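Local coordinates for methyl-accepting chemotaxis sensory transducer (Anaeromyxobacter dehalogenans, PDB 4K08), which probably senses small-molecule signals in the periplasm through its Cache-type sensor domain and relays them to the chemotaxis machinery, at residues A[88-93]-A[107-112]; A[98-103]-A[127-132]. One frame throughout, in Å; residues are numbered along the deposited sequence.

Contact 1. Residues A[88-93]-A[107-112]; sequences NGKLLF and FVDYLW. With ACT (acetate ion), chain C.
A single methyl of Leu92, CD1, is held between two aromatic rings, over a face of Tyr110 and over the centre of the Phe93 ring. In this single Cache (PAS-like) domain the contact joins the loop and first turn of helix 92-103 to the edge strand 105-113. Leu92 CG lies between the backbone N and the carbonyl carbon (chi1 60°), and from it CD1 reaches the rings, making a CH-pi contact 4.0 Å from the Tyr110 centroid and 24° off the ring normal. Trp112 CH2 lies at the edge of the Phe93 ring, 3.6 Å from Phe93 CZ, the two side chains crossing at about a right angle.

The aromatic side chains also border an acetate, probably from the crystallisation liquor, whose OXT accepts a 2.5 Å hydrogen bond from Tyr110 OH. Its other oxygen lies over a face of Trp112. Tyr57, His70 and Lys123 also bind it, consistent with a ligand pocket.

Farther out, the extended Lys90 chain crosses the Asp109 side chain. The Lys90 ammonium is gripped by two oxygens of Asp109: OD1, in a 3.1 Å salt bridge to NZ, and the backbone O, whose 2.5 Å from NZ is unusually short and doubtful in its exact value, with NZ tilted 20° from the carbonyl plane.

Contact 2. Residues A[98-103]-A[127-132]; sequences RTVRAR and VTQYQP
Val100 on the helix meets two strand side chains, Val127 and Gln129, and is set differently against each. It crosses Val127 at about a right angle, methyl against methyl, with Val100 CG1 3.7 Å from Val127 CG2. The same methyl also rests on the strand backbone, Val100 CG1 lying 3.9 Å from Thr128 C. Past Gln129 it runs alongside in the opposite sense. The two roots lie side by side, Val100 CB 3.9 Å from Gln129 CB, while the tip of the glutamine reaches back toward the helix backbone. Gln129 CG is set between its backbone N and carbonyl carbon (chi1 68°), and the extended chain beyond it carries the amide to the carbonyl O of Val100. Gln129 OE1 is 3.8 Å from Val100 CG2 and 3.7 Å from Val100 O, a packing approach without a bond. Thr99 adds a lighter touch, its CG2 4.3 Å from Val127 CG2, while its hydroxyl is hydrogen-bonded to the backbone O of Glu95 within the helix. An alanine at Val100 would probably open a gap between helix and strand, taking from Val127 CG2 its nearer methyl partner and from Gln129 OE1 its touch on CG2.

This is largely apolar helix-on-sheet packing in the Cache fold, the helix 98-103 and strand 127-130 axes approaching to 8.0 Å at 63°. Val136 of strand 135-142 touches both Val100 and Val127, widening the apolar patch under the helix. Thr128 points away from helix 92-103 and packs on Val15 and His19 of helix 5-30, so that strand 120-130 separates the two helices, with strands 105-113 and 135-142 as its neighbours in the sheet.

In the fold
Both contacts seat helix 92-103 on the same antiparallel sheet, contact 1 at its N-terminal end and contact 2 toward its C-terminal end, with centres about 16 Å apart. Contact 1 uses the edge strand 105-113 and contact 2 the adjoining strand 120-130. They meet where Val108 CG2 lies 3.5 Å from Thr99 OG1. Contact 2 is buried and almost wholly a matter of van der Waals fit. Contact 1 is only partly buried and more mixed: aromatic groups face the acetate site on its inner side, while a charged pair lies toward the solvent side. One helix thus borders a possible ligand pocket and the sheet core.

Contact 1. Residues A[88-93]-A[107-112]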
ATOM      1  N   ASN A  88      18.937   1.030   4.837  1.00 35.98           N
ATOM      2  CA  ASN A  88      19.930   1.214   3.782  1.00 38.07           C
ATOM      3  C   ASN A  88      19.776   2.604   3.125  1.00 39.47           C
ATOM      4  O   ASN A  88      20.329   2.861   2.053  1.00 40.58           O
ATOM      5  CB  ASN A  88      19.910   0.118   2.721  1.00 37.62           C
ATOM      6  CG  ASN A  88      21.151   0.187   1.795  1.00 42.63           C
ATOM      7  OD1 ASN A  88      22.247   0.506   2.237  1.00 40.51           O
ATOM      8  ND2 ASN A  88      20.957  -0.074   0.512  1.00 48.60           N
ATOM      9  N   GLY A  89      19.060   3.500   3.794  1.00 37.01           N
ATOM     10  CA  GLY A  89      18.912   4.859   3.297  1.00 41.13           C
ATOM     11  C   GLY A  89      17.864   5.061   2.202  1.00 40.54           C
ATOM     12  O   GLY A  89      17.716   6.176   1.692  1.00 39.33           O
ATOM     13  N   LYS A  90      17.119   4.012   1.852  1.00 37.19           N
ATOM     14  CA  LYS A  90      16.185   4.114   0.745  1.00 38.41           C
ATOM     15  C   LYS A  90      14.873   4.924   1.106  1.00 36.98           C
ATOM     16  O   LYS A  90      14.198   4.646   2.103  1.00 33.75           O
ATOM     17  CB  LYS A  90      15.860   2.721   0.240  1.00 37.27           C
ATOM     18  CG  LYS A  90      14.925   2.674  -0.982  1.00 41.01           C
ATOM     19  CD  LYS A  90      15.213   1.337  -1.746  1.00 46.72           C
ATOM     20  CE  LYS A  90      14.403   1.258  -3.016  1.00 50.58           C
ATOM     21  NZ  LYS A  90      14.375  -0.050  -3.754  1.00 46.40           N
ATOM     22  N   LEU A  91      14.580   5.940   0.291  1.00 36.50           N
ATOM     23  CA  LEU A  91      13.428   6.822   0.492  1.00 36.86           C
ATOM     24  C   LEU A  91      12.253   6.044  -0.089  1.00 34.36           C
ATOM     25  O   LEU A  91      11.744   6.385  -1.126  1.00 35.46           O
ATOM     26  CB  LEU A  91      13.661   8.158  -0.244  1.00 38.57           C
ATOM     27  CG  LEU A  91      14.656   9.117   0.427  1.00 40.18           C
ATOM     28  CD1 LEU A  91      15.255  10.257  -0.549  1.00 44.87           C
ATOM     29  CD2 LEU A  91      13.956   9.746   1.658  1.00 40.26           C
ATOM     30  N   LEU A  92      11.873   4.935   0.552  1.00 32.80           N
ATOM     31  CA  LEU A  92      10.986   3.953  -0.081  1.00 32.83           C
ATOM     32  C   LEU A  92       9.582   4.526  -0.465  1.00 31.55           C
ATOM     33  O   LEU A  92       9.046   4.162  -1.512  1.00 31.40           O
ATOM     34  CB  LEU A  92      10.849   2.697   0.798  1.00 34.10           C
ATOM     35  CG  LEU A  92      10.289   2.909   2.201  1.00 30.68           C
ATOM     36  CD1 LEU A  92       8.910   2.277   2.327  1.00 28.66           C
ATOM     37  CD2 LEU A  92      11.252   2.336   3.276  1.00 28.98           C
ATOM     38  N   PHE A  93       9.012   5.410   0.356  1.00 31.74           N
ATOM     39  CA  PHE A  93       7.675   5.998   0.034  1.00 33.02           C
ATOM     40  C   PHE A  93       7.801   6.967  -1.142  1.00 36.61           C
ATOM     41  O   PHE A  93       6.973   6.942  -2.059  1.00 34.82           O
ATOM     42  CB  PHE A  93       7.035   6.670   1.257  1.00 35.06           C
ATOM     43  CG  PHE A  93       6.656   5.694   2.332  1.00 30.94           C
ATOM     44  CD1 PHE A  93       5.538   4.867   2.173  1.00 29.82           C
ATOM     45  CD2 PHE A  93       7.437   5.558   3.480  1.00 29.79           C
ATOM     46  CE1 PHE A  93       5.190   3.914   3.158  1.00 27.92           C
ATOM     47  CE2 PHE A  93       7.103   4.614   4.486  1.00 29.50           C
ATOM     48  CZ  PHE A  93       5.952   3.789   4.314  1.00 27.19           C
ATOM     49  N   PHE A 107       6.603  -3.076  -8.812  1.00 43.26           N
ATOM     50  CA  PHE A 107       7.273  -3.594  -7.605  1.00 40.85           C
ATOM     51  C   PHE A 107       8.354  -2.637  -7.102  1.00 41.89           C
ATOM     52  O   PHE A 107       9.062  -2.020  -7.900  1.00 39.64           O
ATOM     53  CB  PHE A 107       7.904  -4.973  -7.864  1.00 41.29           C
ATOM     54  CG  PHE A 107       6.898  -6.050  -8.097  1.00 43.60           C
ATOM     55  CD1 PHE A 107       6.259  -6.680  -7.014  1.00 41.20           C
ATOM     56  CD2 PHE A 107       6.538  -6.406  -9.387  1.00 44.25           C
ATOM     57  CE1 PHE A 107       5.300  -7.663  -7.236  1.00 40.46           C
ATOM     58  CE2 PHE A 107       5.587  -7.381  -9.605  1.00 43.44           C
ATOM     59  CZ  PHE A 107       4.971  -8.019  -8.526  1.00 44.70           C
ATOM     60  N   VAL A 108       8.469  -2.505  -5.779  1.00 34.70           N
ATOM     61  CA  VAL A 108       9.551  -1.727  -5.176  1.00 37.73           C
ATOM     62  C   VAL A 108      10.049  -2.592  -4.029  1.00 38.88           C
ATOM     63  O   VAL A 108       9.219  -3.138  -3.252  1.00 36.34           O
ATOM     64  CB  VAL A 108       9.087  -0.334  -4.611  1.00 37.21           C
ATOM     65  CG1 VAL A 108      10.238   0.358  -3.857  1.00 35.12           C
ATOM     66  CG2 VAL A 108       8.548   0.579  -5.720  1.00 39.93           C
ATOM     67  N   ASP A 109      11.376  -2.717  -3.913  1.00 36.19           N
ATOM     68  CA  ASP A 109      11.959  -3.482  -2.825  1.00 43.42           C
ATOM     69  C   ASP A 109      12.620  -2.558  -1.812  1.00 37.72           C
ATOM     70  O   ASP A 109      13.066  -1.485  -2.149  1.00 33.92           O
ATOM     71  CB  ASP A 109      12.889  -4.601  -3.341  1.00 51.86           C
ATOM     72  CG  ASP A 109      13.922  -4.107  -4.304  1.00 54.38           C
ATOM     73  OD1 ASP A 109      14.609  -3.093  -4.014  1.00 51.21           O
ATOM     74  OD2 ASP A 109      14.062  -4.746  -5.368  1.00 53.78           O
ATOM     75  N   TYR A 110      12.613  -2.956  -0.547  1.00 31.06           N
ATOM     76  CA  TYR A 110      13.109  -2.116   0.537  1.00 30.56           C
ATOM     77  C   TYR A 110      13.103  -2.991   1.784  1.00 27.88           C
ATOM     78  O   TYR A 110      12.727  -4.166   1.712  1.00 28.87           O
ATOM     79  CB  TYR A 110      12.196  -0.861   0.764  1.00 28.72           C
ATOM     80  CG  TYR A 110      10.717  -1.212   0.949  1.00 28.42           C
ATOM     81  CD1 TYR A 110       9.922  -1.523  -0.152  1.00 28.24           C
ATOM     82  CD2 TYR A 110      10.125  -1.250   2.227  1.00 26.90           C
ATOM     83  CE1 TYR A 110       8.539  -1.847   0.010  1.00 29.66           C
ATOM     84  CE2 TYR A 110       8.718  -1.585   2.393  1.00 27.52           C
ATOM     85  CZ  TYR A 110       7.966  -1.888   1.279  1.00 29.02           C
ATOM     86  OH  TYR A 110       6.627  -2.210   1.398  1.00 28.13           O
ATOM     87  N   LEU A 111      13.517  -2.417   2.911  1.00 27.08           N
ATOM     88  CA  LEU A 111      13.574  -3.110   4.183  1.00 27.25           C
ATOM     89  C   LEU A 111      12.455  -2.600   5.085  1.00 28.38           C
ATOM     90  O   LEU A 111      12.329  -1.380   5.294  1.00 27.91           O
ATOM     91  CB  LEU A 111      14.917  -2.840   4.884  1.00 28.16           C
ATOM     92  CG  LEU A 111      16.186  -3.262   4.110  1.00 30.17           C
ATOM     93  CD1 LEU A 111      17.434  -2.447   4.580  1.00 29.48           C
ATOM     94  CD2 LEU A 111      16.357  -4.802   4.302  1.00 28.44           C
ATOM     95  N   TRP A 112      11.712  -3.526   5.676  1.00 27.11           N
ATOM     96  CA  TRP A 112      10.549  -3.195   6.509  1.00 28.43           C
ATOM     97  C   TRP A 112      10.303  -4.363   7.477  1.00 26.77           C
ATOM     98  O   TRP A 112      10.479  -5.530   7.112  1.00 25.18           O
ATOM     99  CB  TRP A 112       9.282  -2.981   5.658  1.00 22.71           C
ATOM    100  CG  TRP A 112       8.221  -2.247   6.447  1.00 25.05           C
ATOM    101  CD1 TRP A 112       7.217  -2.788   7.244  1.00 24.61           C
ATOM    102  CD2 TRP A 112       8.050  -0.824   6.482  1.00 25.23           C
ATOM    103  NE1 TRP A 112       6.446  -1.754   7.775  1.00 23.67           N
ATOM    104  CE2 TRP A 112       6.949  -0.545   7.326  1.00 25.90           C
ATOM    105  CE3 TRP A 112       8.739   0.247   5.880  1.00 25.84           C
ATOM    106  CZ2 TRP A 112       6.511   0.772   7.589  1.00 25.74           C
ATOM    107  CZ3 TRP A 112       8.291   1.581   6.133  1.00 25.45           C
ATOM    108  CH2 TRP A 112       7.196   1.816   7.002  1.00 25.23           C
TER
HETATM  109  C   ACT C 201       5.121  -1.368   4.307  1.00 27.52           C
HETATM  110  O   ACT C 201       4.466  -1.608   5.389  1.00 21.60           O
HETATM  111  OXT ACT C 201       5.678  -2.330   3.717  1.00 22.70           O
HETATM  112  CH3 ACT C 201       5.259   0.027   3.681  1.00 25.11           C

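Contact 2. Residues A[98-103]-A[127-132]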
ATOM      1  N   ARG A  98       7.006   7.838  -7.018  1.00 48.47           N
ATOM      2  CA  ARG A  98       7.647   7.943  -8.344  1.00 54.15           C
ATOM      3  C   ARG A  98       7.215   6.810  -9.262  1.00 50.58           C
ATOM      4  O   ARG A  98       6.943   7.018 -10.425  1.00 46.48           O
ATOM      5  CB  ARG A  98       9.178   7.939  -8.246  1.00 57.32           C
ATOM      6  CG  ARG A  98       9.793   9.225  -7.712  1.00 58.88           C
ATOM      7  CD  ARG A  98      11.311   9.269  -8.023  1.00 62.10           C
ATOM      8  NE  ARG A  98      12.121   9.197  -6.810  1.00 61.96           N
ATOM      9  CZ  ARG A  98      12.116  10.142  -5.859  1.00 55.84           C
ATOM     10  NH1 ARG A  98      12.884   9.994  -4.750  1.00 52.85           N
ATOM     11  NH2 ARG A  98      11.321  11.235  -6.005  1.00 50.78           N
ATOM     12  N   THR A  99       7.132   5.606  -8.717  1.00 44.66           N
ATOM     13  CA  THR A  99       6.739   4.434  -9.487  1.00 42.53           C
ATOM     14  C   THR A  99       5.305   4.542  -9.992  1.00 48.79           C
ATOM     15  O   THR A  99       5.033   4.211 -11.145  1.00 52.42           O
ATOM     16  CB  THR A  99       6.828   3.165  -8.607  1.00 42.82           C
ATOM     17  OG1 THR A  99       8.171   3.028  -8.134  1.00 40.52           O
ATOM     18  CG2 THR A  99       6.408   1.916  -9.384  1.00 43.16           C
ATOM     19  N   VAL A 100       4.359   4.941  -9.137  1.00 43.47           N
ATOM     20  CA  VAL A 100       2.980   4.985  -9.606  1.00 42.49           C
ATOM     21  C   VAL A 100       2.800   6.244 -10.487  1.00 46.94           C
ATOM     22  O   VAL A 100       2.079   6.181 -11.471  1.00 46.12           O
ATOM     23  CB  VAL A 100       1.889   4.964  -8.501  1.00 38.77           C
ATOM     24  CG1 VAL A 100       2.087   3.716  -7.496  1.00 38.95           C
ATOM     25  CG2 VAL A 100       1.833   6.287  -7.769  1.00 38.69           C
ATOM     26  N   ARG A 101       3.430   7.365 -10.124  0.55 50.25           N
ATOM     27  CA  ARG A 101       3.283   8.599 -10.919  0.55 53.83           C
ATOM     28  C   ARG A 101       3.901   8.402 -12.303  0.55 56.44           C
ATOM     29  O   ARG A 101       3.435   8.977 -13.279  0.55 59.91           O
ATOM     30  CB  ARG A 101       3.913   9.831 -10.230  0.55 45.37           C
ATOM     31  CG  ARG A 101       2.944  10.671  -9.367  0.55 44.37           C
ATOM     32  CD  ARG A 101       3.372  12.173  -9.255  0.55 47.90           C
ATOM     33  NE  ARG A 101       4.464  12.426  -8.295  0.55 45.79           N
ATOM     34  CZ  ARG A 101       4.366  13.192  -7.198  0.55 44.19           C
ATOM     35  NH1 ARG A 101       5.423  13.345  -6.399  0.55 43.45           N
ATOM     36  NH2 ARG A 101       3.227  13.818  -6.888  0.55 44.02           N
ATOM     37  N   ALA A 102       4.955   7.592 -12.383  1.00 51.85           N
ATOM     38  CA  ALA A 102       5.634   7.352 -13.646  1.00 52.46           C
ATOM     39  C   ALA A 102       5.163   6.085 -14.400  1.00 52.84           C
ATOM     40  O   ALA A 102       5.198   6.086 -15.620  1.00 50.30           O
ATOM     41  CB  ALA A 102       7.196   7.376 -13.457  1.00 44.56           C
ATOM     42  N   ARG A 103       4.734   5.031 -13.720  1.00 70.50           N
ATOM     43  CA  ARG A 103       4.405   3.762 -14.409  1.00 72.39           C
ATOM     44  C   ARG A 103       2.978   3.218 -14.155  1.00 70.03           C
ATOM     45  O   ARG A 103       2.580   2.206 -14.738  1.00 74.00           O
ATOM     46  CB  ARG A 103       5.424   2.701 -14.020  1.00 20.00           C
ATOM     47  N   VAL A 127       2.862  -1.808  -5.547  1.00 32.43           N
ATOM     48  CA  VAL A 127       2.074  -0.599  -5.298  1.00 33.24           C
ATOM     49  C   VAL A 127       1.270  -0.174  -6.516  1.00 39.43           C
ATOM     50  O   VAL A 127       1.690  -0.331  -7.668  1.00 39.23           O
ATOM     51  CB  VAL A 127       2.928   0.586  -4.860  1.00 36.67           C
ATOM     52  CG1 VAL A 127       3.498   0.332  -3.453  1.00 32.29           C
ATOM     53  CG2 VAL A 127       4.039   0.927  -5.944  1.00 33.72           C
ATOM     54  N   THR A 128       0.094   0.363  -6.243  1.00 38.14           N
ATOM     55  CA  THR A 128      -0.787   0.819  -7.305  1.00 44.08           C
ATOM     56  C   THR A 128      -1.405   2.149  -6.884  1.00 43.83           C
ATOM     57  O   THR A 128      -1.235   2.572  -5.753  1.00 41.54           O
ATOM     58  CB  THR A 128      -1.842  -0.236  -7.632  1.00 51.98           C
ATOM     59  OG1 THR A 128      -2.494   0.133  -8.858  1.00 63.38           O
ATOM     60  CG2 THR A 128      -2.838  -0.352  -6.489  1.00 44.63           C
ATOM     61  N   GLN A 129      -2.099   2.836  -7.781  1.00 43.98           N
ATOM     62  CA  GLN A 129      -2.635   4.145  -7.411  1.00 42.83           C
ATOM     63  C   GLN A 129      -4.129   4.178  -7.640  1.00 40.72           C
ATOM     64  O   GLN A 129      -4.669   3.426  -8.470  1.00 41.38           O
ATOM     65  CB  GLN A 129      -1.977   5.273  -8.232  1.00 46.23           C
ATOM     66  CG  GLN A 129      -2.373   5.216  -9.683  1.00 48.91           C
ATOM     67  CD  GLN A 129      -1.699   6.281 -10.539  1.00 54.61           C
ATOM     68  OE1 GLN A 129      -1.102   7.261 -10.030  1.00 51.58           O
ATOM     69  NE2 GLN A 129      -1.808   6.106 -11.856  1.00 56.36           N
ATOM     70  N   TYR A 130      -4.790   5.064  -6.905  1.00 41.03           N
ATOM     71  CA  TYR A 130      -6.152   5.466  -7.245  1.00 43.48           C
ATOM     72  C   TYR A 130      -6.119   6.986  -7.416  1.00 42.86           C
ATOM     73  O   TYR A 130      -6.098   7.733  -6.435  1.00 41.52           O
ATOM     74  CB  TYR A 130      -7.169   4.984  -6.171  1.00 38.02           C
ATOM     75  CG  TYR A 130      -8.576   5.385  -6.547  1.00 39.82           C
ATOM     76  CD1 TYR A 130      -9.159   4.920  -7.737  1.00 43.19           C
ATOM     77  CD2 TYR A 130      -9.300   6.281  -5.768  1.00 41.47           C
ATOM     78  CE1 TYR A 130     -10.448   5.317  -8.126  1.00 43.62           C
ATOM     79  CE2 TYR A 130     -10.593   6.689  -6.146  1.00 42.95           C
ATOM     80  CZ  TYR A 130     -11.156   6.200  -7.326  1.00 46.17           C
ATOM     81  OH  TYR A 130     -12.443   6.590  -7.693  1.00 48.75           O
ATOM     82  N   GLN A 131      -6.052   7.459  -8.657  1.00 45.70           N
ATOM     83  CA  GLN A 131      -5.704   8.863  -8.894  1.00 41.50           C
ATOM     84  C   GLN A 131      -6.736   9.855  -8.378  1.00 41.60           C
ATOM     85  O   GLN A 131      -6.370  10.915  -7.859  1.00 41.45           O
ATOM     86  CB  GLN A 131      -5.451   9.134 -10.386  1.00 43.81           C
ATOM     87  CG  GLN A 131      -4.069   8.705 -10.833  1.00 51.56           C
ATOM     88  CD  GLN A 131      -3.577   9.505 -12.022  1.00 63.78           C
ATOM     89  OE1 GLN A 131      -4.157   9.434 -13.107  1.00 68.38           O
ATOM     90  NE2 GLN A 131      -2.518  10.300 -11.817  1.00 65.40           N
ATOM     91  N   PRO A 132      -8.028   9.533  -8.495  1.00 39.83           N
ATOM     92  CA  PRO A 132      -8.940  10.609  -8.071  1.00 41.86           C
ATOM     93  C   PRO A 132      -8.734  11.020  -6.597  1.00 43.17           C
ATOM     94  O   PRO A 132      -9.148  12.122  -6.249  1.00 42.00           O
ATOM     95  CB  PRO A 132     -10.348  10.007  -8.297  1.00 43.30           C
ATOM     96  CG  PRO A 132     -10.149   8.958  -9.385  1.00 44.05           C
ATOM     97  CD  PRO A 132      -8.723   8.404  -9.131  1.00 41.56           C
TER